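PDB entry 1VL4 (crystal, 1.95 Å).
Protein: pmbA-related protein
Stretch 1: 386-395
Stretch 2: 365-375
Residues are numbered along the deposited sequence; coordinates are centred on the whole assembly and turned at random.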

# COMPACT_ATOMS: atom_id res chain seq x y z
N SER A 386 -9.07 17.74 8.30
CA SER A 386 -10.30 17.43 9.04
C SER A 386 -10.19 15.97 9.49
O SER A 386 -10.21 15.04 8.68
CB SER A 386 -11.53 17.59 8.17
OG SER A 386 -12.67 17.23 8.92
N LEU A 387 -10.05 15.77 10.78
CA LEU A 387 -9.51 14.53 11.31
C LEU A 387 -10.28 14.12 12.54
O LEU A 387 -10.56 14.96 13.42
CB LEU A 387 -8.03 14.71 11.70
CG LEU A 387 -7.02 15.00 10.58
CD1 LEU A 387 -5.70 15.42 11.18
CD2 LEU A 387 -6.84 13.80 9.63
N PHE A 388 -10.63 12.85 12.60
CA PHE A 388 -11.14 12.27 13.83
C PHE A 388 -10.03 12.31 14.87
O PHE A 388 -8.86 12.24 14.53
CB PHE A 388 -11.58 10.83 13.63
CG PHE A 388 -12.73 10.67 12.70
CD1 PHE A 388 -12.52 10.57 11.33
CD2 PHE A 388 -14.01 10.57 13.18
CE1 PHE A 388 -13.58 10.41 10.47
CE2 PHE A 388 -15.07 10.39 12.32
CZ PHE A 388 -14.85 10.31 10.96
N ALA A 389 -10.42 12.46 16.13
CA ALA A 389 -9.42 12.64 17.19
C ALA A 389 -9.90 12.06 18.52
O ALA A 389 -11.09 11.78 18.70
CB ALA A 389 -9.08 14.14 17.34
N LYS A 390 -8.93 11.82 19.40
CA LYS A 390 -9.17 11.39 20.79
C LYS A 390 -8.54 12.42 21.71
O LYS A 390 -7.48 12.96 21.40
CB LYS A 390 -8.46 10.05 21.04
CG LYS A 390 -9.18 8.78 20.53
CD LYS A 390 -8.20 7.60 20.57
CE LYS A 390 -8.91 6.27 20.75
NZ LYS A 390 -9.62 5.81 19.50
N GLY A 391 -9.16 12.66 22.85
CA GLY A 391 -8.62 13.58 23.83
C GLY A 391 -9.48 13.69 25.09
O GLY A 391 -10.28 12.79 25.39
N TYR A 392 -9.30 14.81 25.80
CA TYR A 392 -9.82 15.03 27.14
C TYR A 392 -10.28 16.49 27.25
O TYR A 392 -9.79 17.34 26.51
CB TYR A 392 -8.69 14.79 28.16
CG TYR A 392 -8.15 13.38 28.09
CD1 TYR A 392 -7.23 13.04 27.11
CD2 TYR A 392 -8.62 12.37 28.94
CE1 TYR A 392 -6.77 11.74 26.98
CE2 TYR A 392 -8.14 11.04 28.82
CZ TYR A 392 -7.22 10.74 27.84
OH TYR A 392 -6.70 9.46 27.67
N TRP A 393 -11.18 16.74 28.20
CA TRP A 393 -11.58 18.08 28.61
C TRP A 393 -10.76 18.44 29.87
O TRP A 393 -10.58 17.61 30.77
CB TRP A 393 -13.08 18.15 28.92
CG TRP A 393 -13.50 19.51 29.36
CD1 TRP A 393 -13.87 19.91 30.62
CD2 TRP A 393 -13.52 20.70 28.55
NE1 TRP A 393 -14.14 21.25 30.62
CE2 TRP A 393 -13.90 21.76 29.37
CE3 TRP A 393 -13.22 20.96 27.21
CZ2 TRP A 393 -14.04 23.06 28.88
CZ3 TRP A 393 -13.35 22.25 26.74
CH2 TRP A 393 -13.75 23.27 27.56
N VAL A 394 -10.26 19.67 29.91
CA VAL A 394 -9.49 20.16 31.03
C VAL A 394 -10.26 21.33 31.62
O VAL A 394 -10.71 22.19 30.90
CB VAL A 394 -8.11 20.65 30.55
CG1 VAL A 394 -7.30 21.29 31.68
CG2 VAL A 394 -7.35 19.51 29.91
N GLU A 395 -10.43 21.32 32.92
CA GLU A 395 -10.85 22.53 33.65
C GLU A 395 -9.97 22.71 34.88
O GLU A 395 -9.57 21.76 35.53
CB GLU A 395 -12.34 22.53 34.01
CG GLU A 395 -13.00 21.19 33.96
CD GLU A 395 -14.50 21.26 34.22
OE1 GLU A 395 -15.10 22.36 34.03
OE2 GLU A 395 -15.08 20.21 34.61
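Stretch 2 (365-375) GVVITEVEGMH

A β-bulge interrupts the pairing of these two strands: between K390 and G391 the register shifts by one, so that T369 of stretch 2 is an extra residue with no bridge partner. Its backbone, at phi/psi -102/-26, leaves the extended conformation of its neighbours and turns two successive amides toward a single carbonyl. K390 O accepts a hydrogen bond from T369 N at 2.8 Å and a weak one from E370 N at 3.5 Å.

On both sides of the bulge, stretch 2 is an extended strand from G365 to E372, running antiparallel to strand 386-395 with 146° between their N-to-C directions. At the start, G365 pairs with V394: V394 N donates to G365 O at 2.9 Å, and G365 N donates to V394 O at 3.2 Å. The glycine's angles, 160/-166, would jam a CB against the preceding carbonyl. G365 N lies over one face of the W393 indole, and G365 O is 3.3 Å from W393 CE3. V367 follows opposite Y392, with V367 N to Y392 O at 2.9 Å. Beyond the bulge, K390 N reaches E370 O at 2.9 Å and E372 N reaches F388 O at 3.0 Å.

Side chains alternate between the two sheet faces on each side of the bulge, where T369 points sideways and breaks the pattern. V366, I368 and V371 share one face with A389 and W393. There V366 CG2 meets the ring edge of W393, 4.2 Å from CZ3, while the small A389 packs against two branched neighbours, its CB 4.2 Å from I368 CG2 and 4.3 Å from V371 CG1. G391 faces I368 with their CA atoms only 4.1 Å apart; an ideal CB on G391 would lie a tight 3.1 Å from I368 CA, so glycine suits this close pairing.

The other face carries V367, E370 and E372. V367 CG2 packs 3.5 Å from V394 CG2, a compact apolar contact between β-branched residues, which favour strands. T369 CG2 touches the edge of the Y392 ring, 3.5 Å from CE1, and a water bridges T369 OG1 (3.1 Å) and Y392 OH (3.0 Å). The end of the E372 side chain comes nearer to stretch 1, placing E372 OE2 4.1 Å from K390 NZ: opposite charges near each other, but beyond a salt bridge.

The strand ends at E372; G373, whose positive phi of 87° favours glycine, occupies the N-cap position of the helix that begins at M374. The buried L387 covers this turn, its CD2 3.4 Å from G373 O and its CD1 3.9 Å from M374 SD, where the flexible methionine offers an apolar surface.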

# COMPACT_ATOMS: atom_id res chain seq x y z
N GLY A 365 -9.74 23.80 28.33
CA GLY A 365 -9.59 23.49 26.93
C GLY A 365 -9.55 22.00 26.64
O GLY A 365 -9.91 21.19 27.50
N VAL A 366 -9.13 21.67 25.43
CA VAL A 366 -9.09 20.30 24.97
C VAL A 366 -7.65 19.80 24.91
O VAL A 366 -6.75 20.52 24.49
CB VAL A 366 -9.69 20.17 23.56
CG1 VAL A 366 -9.61 18.70 23.09
CG2 VAL A 366 -11.13 20.67 23.56
N VAL A 367 -7.45 18.56 25.35
CA VAL A 367 -6.20 17.84 25.11
C VAL A 367 -6.49 16.82 23.99
O VAL A 367 -7.41 16.05 24.07
CB VAL A 367 -5.70 17.12 26.37
CG1 VAL A 367 -4.54 16.14 26.01
CG2 VAL A 367 -5.27 18.13 27.45
N ILE A 368 -5.70 16.86 22.92
CA ILE A 368 -5.81 15.87 21.87
C ILE A 368 -4.58 14.98 21.93
O ILE A 368 -3.45 15.46 21.79
CB ILE A 368 -6.08 16.52 20.50
CG1 ILE A 368 -7.57 16.85 20.43
CG2 ILE A 368 -5.71 15.59 19.30
CD1 ILE A 368 -7.84 17.97 19.58
N THR A 369 -4.84 13.69 22.13
CA THR A 369 -3.78 12.69 22.32
C THR A 369 -3.50 11.84 21.09
O THR A 369 -2.41 11.33 20.96
CB THR A 369 -4.12 11.71 23.45
OG1 THR A 369 -5.42 11.14 23.21
CG2 THR A 369 -4.11 12.44 24.80
N GLU A 370 -4.49 11.67 20.23
CA GLU A 370 -4.33 10.92 18.98
C GLU A 370 -5.21 11.51 17.90
O GLU A 370 -6.31 12.03 18.18
CB GLU A 370 -4.70 9.44 19.18
CG GLU A 370 -4.03 8.77 20.42
CD GLU A 370 -2.54 8.55 20.25
OE1 GLU A 370 -2.03 8.72 19.10
OE2 GLU A 370 -1.88 8.20 21.26
N VAL A 371 -4.71 11.46 16.66
CA VAL A 371 -5.52 11.77 15.46
C VAL A 371 -5.58 10.56 14.49
O VAL A 371 -4.69 9.74 14.45
CB VAL A 371 -4.97 13.01 14.71
CG1 VAL A 371 -5.25 14.28 15.49
CG2 VAL A 371 -3.47 12.88 14.43
N GLU A 372 -6.64 10.46 13.72
CA GLU A 372 -6.85 9.32 12.83
C GLU A 372 -7.35 9.83 11.50
O GLU A 372 -8.07 10.85 11.43
CB GLU A 372 -7.91 8.36 13.43
CG GLU A 372 -7.41 7.54 14.66
CD GLU A 372 -7.82 8.09 16.04
OE1 GLU A 372 -8.91 8.68 16.20
OE2 GLU A 372 -7.04 7.88 17.00
N GLY A 373 -6.99 9.10 10.44
CA GLY A 373 -7.51 9.35 9.10
C GLY A 373 -6.72 10.38 8.32
O GLY A 373 -7.30 11.15 7.57
N MET A 374 -5.41 10.39 8.50
CA MET A 374 -4.54 11.35 7.82
C MET A 374 -4.62 11.18 6.30
O MET A 374 -4.69 12.17 5.55
CB MET A 374 -3.10 11.17 8.29
CG MET A 374 -2.78 11.66 9.71
SD MET A 374 -2.62 13.45 9.80
CE MET A 374 -1.18 13.80 8.80
N HIS A 375 -4.64 9.93 5.83
CA HIS A 375 -4.63 9.68 4.39
C HIS A 375 -5.79 10.38 3.71
O HIS A 375 -5.58 11.13 2.76
CB HIS A 375 -4.67 8.19 4.10
CG HIS A 375 -4.33 7.85 2.68
ND1 HIS A 375 -5.28 7.48 1.75
CD2 HIS A 375 -3.14 7.82 2.03
CE1 HIS A 375 -4.69 7.24 0.59
NE2 HIS A 375 -3.39 7.44 0.74
O HOH W 1 -5.36 8.70 25.14